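Local coordinates for protein putative N-acetylmuramoyl-L-alanine amidase (Neisseria meningitidis MC58, PDB 3CZX) that probably cleaves, as a zinc-dependent amidase, the bond between N-acetylmuramoyl groups and L-amino acids in certain cell-wall glycopeptides, at residues 35-38 against 39-43; 167-170 against 171-175; 80-84 against 85-89. All blocks are in the same frame, centred on the assembly; numbering follows the deposited sequence.

Contact 1. Residues 35-38 against 39-43; sequences NIVA and SILRN
Asn35, Ile36, Val37 and Ala38 each meet the residue four places further along one continuous helical stretch. Their carbonyl oxygens accept the regular i to i+4 bonds of an alpha helix. Leu41 N to Val37 O, at 3.1 Å, is typical of the set.

One side chain adds to this ladder. Ser39 OG lies 2.8 Å from Ile36 O and donates its proton to it. Its first torsion, chi1 68°, sets OG between the serine's own backbone N and carbonyl carbon, facing back down the helix. Ile36 O therefore holds two donors, since Ile40 N binds it at 3.1 Å. Both come to the same face of the carbonyl plane, but OG approaches at the sharper C=O angle, 114° against 157°. The serine hydroxyl is thus satisfied within its own helix.

The stretch belongs to helix 26-45, which packs against both strand 6-10 of the central sheet and helix 152-177 in this alpha/beta amidase fold.

Apolar contacts run along the helix in pairs. Ile36 and Ile40 lie side by side and point the same way, with Ile36 CG2 and Ile40 CD1 4.0 Å apart. Ile36 also touches Trp163 and Cys166 on helix 152-177. Val37 and Leu41 pair alike, with Val37 CG1 3.9 Å from Leu41 CD1. Both rest on Leu8 of strand 6-10.

The longer polar side chains reach out of the helix. Arg42 passes Ala38 with an extended chain, its CG 3.3 Å from Ala38 O. Arg42 NH2 then bonds Val49 O, and Asn35 ND2 bonds Thr54 O.

Contact 2. Residues 167-170 against 171-175; sequences RAIA and DAIAM
The guanidinium of Arg167 and the carboxylate of Asp171 are turned 51° against each other, with a water between them. The water sits at the guanidinium edge, in its plane. It accepts from Arg167 NH1 at 2.7 Å and donates to Asp171 OD1 at 2.8 Å. The two charged groups do not touch directly, since Arg167 NH1 and Asp171 OD1 are 5.2 Å apart. Asp171 OD2 also lies against the aliphatic part of the arginine, 3.6 Å from Arg167 CG.

This is an i, i+4 pair on helix 152-177, a long helix packed between helices 26-45 and 99-113. The bend in the arginine chain, chi3 -61°, turns the guanidinium away from a straight course and helps bring NH1 to the water. Both ends of the bridge have second partners on helix 26-45. Arg167 NH1 makes a salt bridge to Asp44, and Asp171 OD1 is hydrogen-bonded to Tyr45 OH. The nearby arginine and the Tyr45 hydroxyl would probably favour the ionised carboxylate.

Beneath these side chains runs the ordinary helical ladder. Asp171 N meets Arg167 O at 2.8 Å and Ala174 N meets Ala170 O at 3.0 Å. Two alanines pack on the flanking helices: Ala174 on Tyr45 of helix 26-45, and Ala172 on Ala108 of helix 99-113.

The isoleucines build the apolar side. Ile169 and Ile173 lie alongside each other, pointing the same way, and both touch Leu105. Between them, Ile169 CG2 and Ile173 CD1 are 4.0 Å apart.

Contact 3. Residues 80-84 against 85-89; sequences NAAAN and KTATG
Asn84 to Ala87 form a type I beta turn, closed by a hydrogen bond from Ala87 N to Asn84 O at 3.0 Å.

The Asn84 side chain folds over the same turn. Its OD1 accepts from Thr86 N at 2.8 Å, which makes an Asx turn on top of the beta turn. Thr86 N is well above the amide plane, whereas Thr86 OG1 donates to OD1 from only 18° off it. That second bond is unusually short, 2.5 Å from Thr86 OG1 to Asn84 OD1, and its exact length is doubtful. The amide of Asn84 reaches forward over the turn because chi1, 174°, turns CG away from the backbone N. Its OD1 thus accepts from both the backbone N and the side-chain OG1 of Thr86.

A water bridges two carbonyls of the turn. It donates to Asn84 O at 2.8 Å and to Ala87 O at 2.9 Å. Another water joins the two arms of the loop, accepting from Asn80 ND2 and donating to Gly89 O. Between the arms the side-chain contact is small: Ala82 CB and Ala87 CB are 3.8 Å apart.

The turn is the exposed tip of the loop that leads from strand 73-77 to strand 91-94. The loop lies against residues that precede or begin helix 152-177. Lys85 NZ forms a salt bridge to Asp152 and a hydrogen bond to Ser150 O. Ala87 O accepts from Asn151, and Thr88 OG1 bonds Asp154 on that helix.

Contacts 1 and 2 are neighbouring pieces of two helices that pack on each other, their centres 10 Å apart. Ile40 fits against contact 2: Ile40 CG2 is 3.5 Å from Ala170 CB, and Ile40 CD1 is 3.5 Å from Arg167 CA. Contact 3 is remote from both, with centres 28 Å from contact 1 and 26 Å from contact 2. The zinc ion is bound by His12, Glu26 and His78. Glu26 begins the helix that carries contact 1, and His78 directly follows strand 73-77, ahead of contact 3. The side chain of Ala82 is about 13 Å from the zinc, and that of Ile169 about 11 Å from that of His78.

Contact 1. Residues 35-38 against 39-43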
ATOM      1  N   ASN A  35      -0.300   4.483   6.310  1.00 10.79           N
ATOM      2  CA  ASN A  35      -1.469   3.598   6.229  1.00 11.50           C
ATOM      3  C   ASN A  35      -1.159   2.180   6.660  1.00 12.72           C
ATOM      4  O   ASN A  35      -1.969   1.533   7.358  1.00 13.06           O
ATOM      5  CB  ASN A  35      -2.063   3.619   4.803  1.00 11.26           C
ATOM      6  CG  ASN A  35      -2.849   4.872   4.515  1.00 12.52           C
ATOM      7  OD1 ASN A  35      -3.080   5.684   5.385  1.00 13.84           O
ATOM      8  ND2 ASN A  35      -3.262   5.062   3.246  1.00 14.42           N
ATOM      9  N   ILE A  36      -0.029   1.664   6.193  1.00 12.28           N
ATOM     10  CA  ILE A  36       0.323   0.255   6.438  1.00 13.00           C
ATOM     11  C   ILE A  36       0.680   0.089   7.902  1.00 12.52           C
ATOM     12  O   ILE A  36       0.234  -0.846   8.586  1.00 13.65           O
ATOM     13  CB  ILE A  36       1.424  -0.242   5.533  1.00 14.17           C
ATOM     14  CG1 ILE A  36       0.947  -0.172   4.067  1.00 12.74           C
ATOM     15  CG2 ILE A  36       1.827  -1.642   5.888  1.00 13.69           C
ATOM     16  CD1 ILE A  36       2.075  -0.417   3.097  1.00 14.97           C
ATOM     17  N   VAL A  37       1.527   0.970   8.430  1.00 10.02           N
ATOM     18  CA  VAL A  37       1.878   0.836   9.828  1.00 10.14           C
ATOM     19  C   VAL A  37       0.652   0.980  10.708  1.00 10.72           C
ATOM     20  O   VAL A  37       0.518   0.242  11.674  1.00 11.57           O
ATOM     21  CB  VAL A  37       2.993   1.839  10.219  1.00  9.33           C
ATOM     22  CG1 VAL A  37       3.282   1.797  11.744  1.00  9.47           C
ATOM     23  CG2 VAL A  37       4.263   1.559   9.478  1.00  8.29           C
ATOM     24  N   ALA A  38      -0.220   1.918  10.390  1.00 10.89           N
ATOM     25  CA  ALA A  38      -1.454   2.153  11.176  1.00 11.10           C
ATOM     26  C   ALA A  38      -2.327   0.908  11.150  1.00 13.30           C
ATOM     27  O   ALA A  38      -2.832   0.447  12.198  1.00 12.63           O
ATOM     28  CB  ALA A  38      -2.208   3.348  10.631  1.00 12.73           C
ATOM     29  N   SER A  39      -2.513   0.354   9.948  1.00 14.73           N
ATOM     30  CA  SER A  39      -3.401  -0.807   9.806  1.00 16.08           C
ATOM     31  C   SER A  39      -2.920  -2.026  10.615  1.00 16.27           C
ATOM     32  O   SER A  39      -3.745  -2.729  11.194  1.00 17.01           O
ATOM     33  CB  SER A  39      -3.560  -1.184   8.341  1.00 17.06           C
ATOM     34  OG  SER A  39      -2.353  -1.690   7.833  1.00 21.32           O
ATOM     35  N   ILE A  40      -1.607  -2.250  10.681  1.00 14.55           N
ATOM     36  CA  ILE A  40      -1.025  -3.376  11.404  1.00 15.13           C
ATOM     37  C   ILE A  40      -1.147  -3.142  12.913  1.00 14.88           C
ATOM     38  O   ILE A  40      -1.461  -4.060  13.689  1.00 16.06           O
ATOM     39  CB  ILE A  40       0.434  -3.647  10.979  1.00 15.07           C
ATOM     40  CG1 ILE A  40       0.464  -4.104   9.505  1.00 15.18           C
ATOM     41  CG2 ILE A  40       1.078  -4.710  11.872  1.00 15.03           C
ATOM     42  CD1 ILE A  40       1.840  -4.297   8.886  1.00 16.14           C
ATOM     43  N   LEU A  41      -0.887  -1.914  13.357  1.00 13.81           N
ATOM     44  CA  LEU A  41      -1.023  -1.628  14.788  1.00 13.95           C
ATOM     45  C   LEU A  41      -2.473  -1.861  15.231  1.00 15.02           C
ATOM     46  O   LEU A  41      -2.717  -2.428  16.300  1.00 14.90           O
ATOM     47  CB  LEU A  41      -0.540  -0.204  15.095  1.00 13.74           C
ATOM     48  CG  LEU A  41       0.974   0.036  15.055  1.00 10.75           C
ATOM     49  CD1 LEU A  41       1.258   1.501  15.070  1.00 12.08           C
ATOM     50  CD2 LEU A  41       1.738  -0.671  16.201  1.00 13.08           C
ATOM     51  N   ARG A  42      -3.417  -1.436  14.410  1.00 15.03           N
ATOM     52  CA  ARG A  42      -4.860  -1.667  14.699  1.00 16.92           C
ATOM     53  C   ARG A  42      -5.253  -3.140  14.565  1.00 18.20           C
ATOM     54  O   ARG A  42      -5.799  -3.728  15.531  1.00 19.57           O
ATOM     55  CB  ARG A  42      -5.698  -0.764  13.815  1.00 16.23           C
ATOM     56  CG  ARG A  42      -5.554   0.660  14.125  1.00 17.42           C
ATOM     57  CD  ARG A  42      -6.086   1.548  13.018  1.00 15.12           C
ATOM     58  NE  ARG A  42      -6.254   2.925  13.399  1.00 15.35           N
ATOM     59  CZ  ARG A  42      -6.342   3.961  12.562  1.00 15.60           C
ATOM     60  NH1 ARG A  42      -6.295   3.795  11.229  1.00 16.22           N
ATOM     61  NH2 ARG A  42      -6.503   5.177  13.027  1.00 15.43           N
ATOM     62  N   ASN A  43      -4.951  -3.774  13.426  1.00 19.20           N
ATOM     63  CA  ASN A  43      -5.333  -5.204  13.195  1.00 19.64           C
ATOM     64  C   ASN A  43      -4.685  -6.232  14.052  1.00 20.59           C
ATOM     65  O   ASN A  43      -5.374  -7.094  14.629  1.00 21.54           O
ATOM     66  CB  ASN A  43      -5.036  -5.630  11.755  1.00 20.29           C
ATOM     67  CG  ASN A  43      -5.779  -4.817  10.751  1.00 22.39           C
ATOM     68  OD1 ASN A  43      -6.750  -4.148  11.087  1.00 26.17           O
ATOM     69  ND2 ASN A  43      -5.327  -4.867   9.490  1.00 25.83           N
TER

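Contact 2. Residues 167-170 against 171-175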
ATOM      1  N   ARG A 167       5.624  -3.575   8.379  1.00 11.01           N
ATOM      2  CA  ARG A 167       5.330  -4.548   9.457  1.00 11.25           C
ATOM      3  C   ARG A 167       6.410  -4.555  10.525  1.00 12.11           C
ATOM      4  O   ARG A 167       6.100  -4.578  11.721  1.00 11.58           O
ATOM      5  CB  ARG A 167       5.136  -5.964   8.902  1.00 12.52           C
ATOM      6  CG  ARG A 167       4.709  -6.956  10.000  1.00 12.44           C
ATOM      7  CD  ARG A 167       4.324  -8.283   9.441  1.00 16.26           C
ATOM      8  NE  ARG A 167       3.192  -8.173   8.542  1.00 18.64           N
ATOM      9  CZ  ARG A 167       1.908  -8.151   8.887  1.00 22.11           C
ATOM     10  NH1 ARG A 167       1.538  -8.223  10.147  1.00 22.62           N
ATOM     11  NH2 ARG A 167       0.982  -8.042   7.946  1.00 25.06           N
ATOM     12  N   ALA A 168       7.686  -4.524  10.119  1.00 10.43           N
ATOM     13  CA  ALA A 168       8.828  -4.416  11.071  1.00 10.62           C
ATOM     14  C   ALA A 168       8.654  -3.164  11.962  1.00 10.68           C
ATOM     15  O   ALA A 168       8.875  -3.208  13.181  1.00 11.02           O
ATOM     16  CB  ALA A 168      10.207  -4.375  10.323  1.00 11.76           C
ATOM     17  N   ILE A 169       8.250  -2.048  11.352  1.00  9.56           N
ATOM     18  CA  ILE A 169       8.083  -0.799  12.110  1.00  9.76           C
ATOM     19  C   ILE A 169       6.945  -0.959  13.143  1.00  9.74           C
ATOM     20  O   ILE A 169       7.112  -0.677  14.339  1.00 10.47           O
ATOM     21  CB  ILE A 169       7.814   0.405  11.155  1.00  9.83           C
ATOM     22  CG1 ILE A 169       9.068   0.736  10.332  1.00  8.70           C
ATOM     23  CG2 ILE A 169       7.316   1.666  11.955  1.00  9.27           C
ATOM     24  CD1 ILE A 169       8.801   1.703   9.119  1.00  8.33           C
ATOM     25  N   ALA A 170       5.806  -1.436  12.677  1.00  9.68           N
ATOM     26  CA  ALA A 170       4.629  -1.665  13.523  1.00  9.82           C
ATOM     27  C   ALA A 170       5.006  -2.620  14.666  1.00 10.17           C
ATOM     28  O   ALA A 170       4.677  -2.380  15.835  1.00 11.00           O
ATOM     29  CB  ALA A 170       3.472  -2.218  12.667  1.00  9.64           C
ATOM     30  N   ASP A 171       5.632  -3.740  14.332  1.00 10.41           N
ATOM     31  CA  ASP A 171       5.990  -4.734  15.357  1.00 11.26           C
ATOM     32  C   ASP A 171       6.921  -4.146  16.441  1.00 11.37           C
ATOM     33  O   ASP A 171       6.813  -4.496  17.646  1.00 11.14           O
ATOM     34  CB  ASP A 171       6.663  -5.953  14.727  1.00 11.26           C
ATOM     35  CG  ASP A 171       5.702  -6.868  13.983  1.00 11.32           C
ATOM     36  OD1 ASP A 171       4.454  -6.805  14.179  1.00 14.21           O
ATOM     37  OD2 ASP A 171       6.225  -7.660  13.173  1.00 15.87           O
ATOM     38  N   ALA A 172       7.859  -3.298  16.012  1.00 11.14           N
ATOM     39  CA  ALA A 172       8.805  -2.654  16.924  1.00 11.60           C
ATOM     40  C   ALA A 172       8.098  -1.666  17.859  1.00 11.59           C
ATOM     41  O   ALA A 172       8.470  -1.540  19.037  1.00 11.40           O
ATOM     42  CB  ALA A 172       9.947  -1.977  16.136  1.00 12.23           C
ATOM     43  N   ILE A 173       7.113  -0.930  17.336  1.00 11.81           N
ATOM     44  CA  ILE A 173       6.338  -0.001  18.136  1.00 11.90           C
ATOM     45  C   ILE A 173       5.577  -0.793  19.180  1.00 12.39           C
ATOM     46  O   ILE A 173       5.687  -0.508  20.348  1.00 12.77           O
ATOM     47  CB  ILE A 173       5.381   0.879  17.271  1.00 11.32           C
ATOM     48  CG1 ILE A 173       6.148   1.835  16.373  1.00 11.58           C
ATOM     49  CG2 ILE A 173       4.413   1.685  18.138  1.00 11.73           C
ATOM     50  CD1 ILE A 173       5.301   2.495  15.288  1.00  9.94           C
ATOM     51  N   ALA A 174       4.879  -1.834  18.753  1.00 12.78           N
ATOM     52  CA  ALA A 174       4.111  -2.667  19.683  1.00 13.62           C
ATOM     53  C   ALA A 174       5.010  -3.277  20.738  1.00 14.01           C
ATOM     54  O   ALA A 174       4.691  -3.249  21.923  1.00 14.80           O
ATOM     55  CB  ALA A 174       3.346  -3.742  18.936  1.00 14.44           C
HETATM   56  N   MSE A 175       6.152  -3.790  20.330  1.00 14.81           N
HETATM   57  CA  MSE A 175       7.088  -4.401  21.308  1.00 15.25           C
HETATM   58  C   MSE A 175       7.554  -3.388  22.365  1.00 15.41           C
HETATM   59  O   MSE A 175       7.619  -3.691  23.579  1.00 15.70           O
HETATM   60  CB  MSE A 175       8.270  -5.024  20.583  1.00 16.99           C
HETATM   61  CG  MSE A 175       9.404  -5.485  21.452  1.00 20.15           C
HETATM   62 SE   MSE A 175       8.917  -7.164  22.313  1.00 42.79          SE
HETATM   63  CE  MSE A 175       9.297  -8.313  20.790  1.00 33.95           C
TER
HETATM   64  O   HOH W   1       2.672  -8.241  12.620  1.00 27.78           O

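Contact 3. Residues 80-84 against 85-89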
ATOM      1  N   ASN A  80      14.046  10.986   2.787  1.00 14.04           N
ATOM      2  CA  ASN A  80      15.191  11.854   2.622  1.00 14.97           C
ATOM      3  C   ASN A  80      15.457  12.049   1.132  1.00 15.24           C
ATOM      4  O   ASN A  80      14.842  11.402   0.295  1.00 13.52           O
ATOM      5  CB  ASN A  80      16.404  11.316   3.377  1.00 13.90           C
ATOM      6  CG  ASN A  80      17.200  12.420   4.041  1.00 17.46           C
ATOM      7  OD1 ASN A  80      17.316  13.536   3.493  1.00 16.55           O
ATOM      8  ND2 ASN A  80      17.745  12.132   5.227  1.00 18.08           N
ATOM      9  N   ALA A  81      16.307  13.008   0.798  1.00 15.48           N
ATOM     10  CA  ALA A  81      16.661  13.279  -0.580  1.00 16.11           C
ATOM     11  C   ALA A  81      17.985  14.048  -0.594  1.00 17.59           C
ATOM     12  O   ALA A  81      18.212  14.890   0.267  1.00 18.01           O
ATOM     13  CB  ALA A  81      15.586  14.111  -1.253  1.00 15.30           C
ATOM     14  N   ALA A  82      18.815  13.764  -1.583  1.00 18.26           N
ATOM     15  CA  ALA A  82      20.057  14.498  -1.835  1.00 18.58           C
ATOM     16  C   ALA A  82      20.297  14.581  -3.335  1.00 20.23           C
ATOM     17  O   ALA A  82      19.846  13.719  -4.117  1.00 19.95           O
ATOM     18  CB  ALA A  82      21.224  13.827  -1.175  1.00 18.94           C
ATOM     19  N   ALA A  83      21.010  15.634  -3.742  1.00 20.94           N
ATOM     20  CA  ALA A  83      21.490  15.709  -5.120  1.00 21.78           C
ATOM     21  C   ALA A  83      22.461  14.547  -5.388  1.00 21.80           C
ATOM     22  O   ALA A  83      22.527  14.018  -6.501  1.00 22.94           O
ATOM     23  CB  ALA A  83      22.144  17.066  -5.377  1.00 22.32           C
ATOM     24  N   ASN A  84      23.188  14.139  -4.360  1.00 21.82           N
ATOM     25  CA  ASN A  84      24.076  12.991  -4.444  1.00 22.00           C
ATOM     26  C   ASN A  84      23.257  11.709  -4.380  1.00 21.89           C
ATOM     27  O   ASN A  84      22.811  11.314  -3.292  1.00 20.94           O
ATOM     28  CB  ASN A  84      25.068  12.982  -3.287  1.00 21.98           C
ATOM     29  CG  ASN A  84      25.922  11.727  -3.255  1.00 22.90           C
ATOM     30  OD1 ASN A  84      25.823  10.837  -4.116  1.00 24.69           O
ATOM     31  ND2 ASN A  84      26.788  11.648  -2.243  1.00 29.12           N
ATOM     32  N   LYS A  85      23.105  11.055  -5.531  1.00 21.83           N
ATOM     33  CA  LYS A  85      22.214   9.893  -5.640  1.00 20.98           C
ATOM     34  C   LYS A  85      22.794   8.609  -5.050  1.00 20.68           C
ATOM     35  O   LYS A  85      22.170   7.553  -5.157  1.00 21.88           O
ATOM     36  CB  LYS A  85      21.771   9.703  -7.087  1.00 21.81           C
ATOM     37  CG  LYS A  85      20.769  10.727  -7.530  1.00 21.21           C
ATOM     38  CD  LYS A  85      20.296  10.466  -8.958  1.00 21.90           C
ATOM     39  CE  LYS A  85      19.410   9.220  -9.055  1.00 22.19           C
ATOM     40  NZ  LYS A  85      18.190   9.324  -8.209  1.00 19.65           N
ATOM     41  N   THR A  86      23.968   8.701  -4.417  1.00 19.47           N
ATOM     42  CA  THR A  86      24.530   7.633  -3.643  1.00 19.21           C
ATOM     43  C   THR A  86      24.328   7.840  -2.128  1.00 17.60           C
ATOM     44  O   THR A  86      24.603   6.930  -1.360  1.00 17.31           O
ATOM     45  CB  THR A  86      26.039   7.452  -3.930  1.00 20.58           C
ATOM     46  OG1 THR A  86      26.749   8.574  -3.419  1.00 22.41           O
ATOM     47  CG2 THR A  86      26.312   7.299  -5.426  1.00 21.49           C
ATOM     48  N   ALA A  87      23.834   9.003  -1.713  1.00 16.49           N
ATOM     49  CA  ALA A  87      23.530   9.274  -0.277  1.00 15.81           C
ATOM     50  C   ALA A  87      22.539   8.195   0.173  1.00 15.39           C
ATOM     51  O   ALA A  87      21.608   7.874  -0.557  1.00 14.80           O
ATOM     52  CB  ALA A  87      22.912  10.626  -0.094  1.00 15.94           C
ATOM     53  N   THR A  88      22.747   7.654   1.369  1.00 13.83           N
ATOM     54  CA  THR A  88      21.963   6.526   1.844  1.00 14.06           C
ATOM     55  C   THR A  88      21.857   6.536   3.364  1.00 13.07           C
ATOM     56  O   THR A  88      22.724   7.077   4.046  1.00 13.94           O
ATOM     57  CB  THR A  88      22.578   5.190   1.391  1.00 13.33           C
ATOM     58  OG1 THR A  88      21.715   4.083   1.732  1.00 13.66           O
ATOM     59  CG2 THR A  88      23.977   4.959   1.982  1.00 13.70           C
ATOM     60  N   GLY A  89      20.784   5.940   3.880  1.00 13.12           N
ATOM     61  CA  GLY A  89      20.705   5.588   5.302  1.00 12.05           C
ATOM     62  C   GLY A  89      19.425   6.102   5.929  1.00 11.93           C
ATOM     63  O   GLY A  89      18.664   6.840   5.313  1.00 11.41           O
TER
HETATM   64  O   HOH W   2      17.277   9.289   5.824  1.00 14.97           O
HETATM   65  O   HOH W   3      20.584   9.818  -2.517  1.00 14.58           O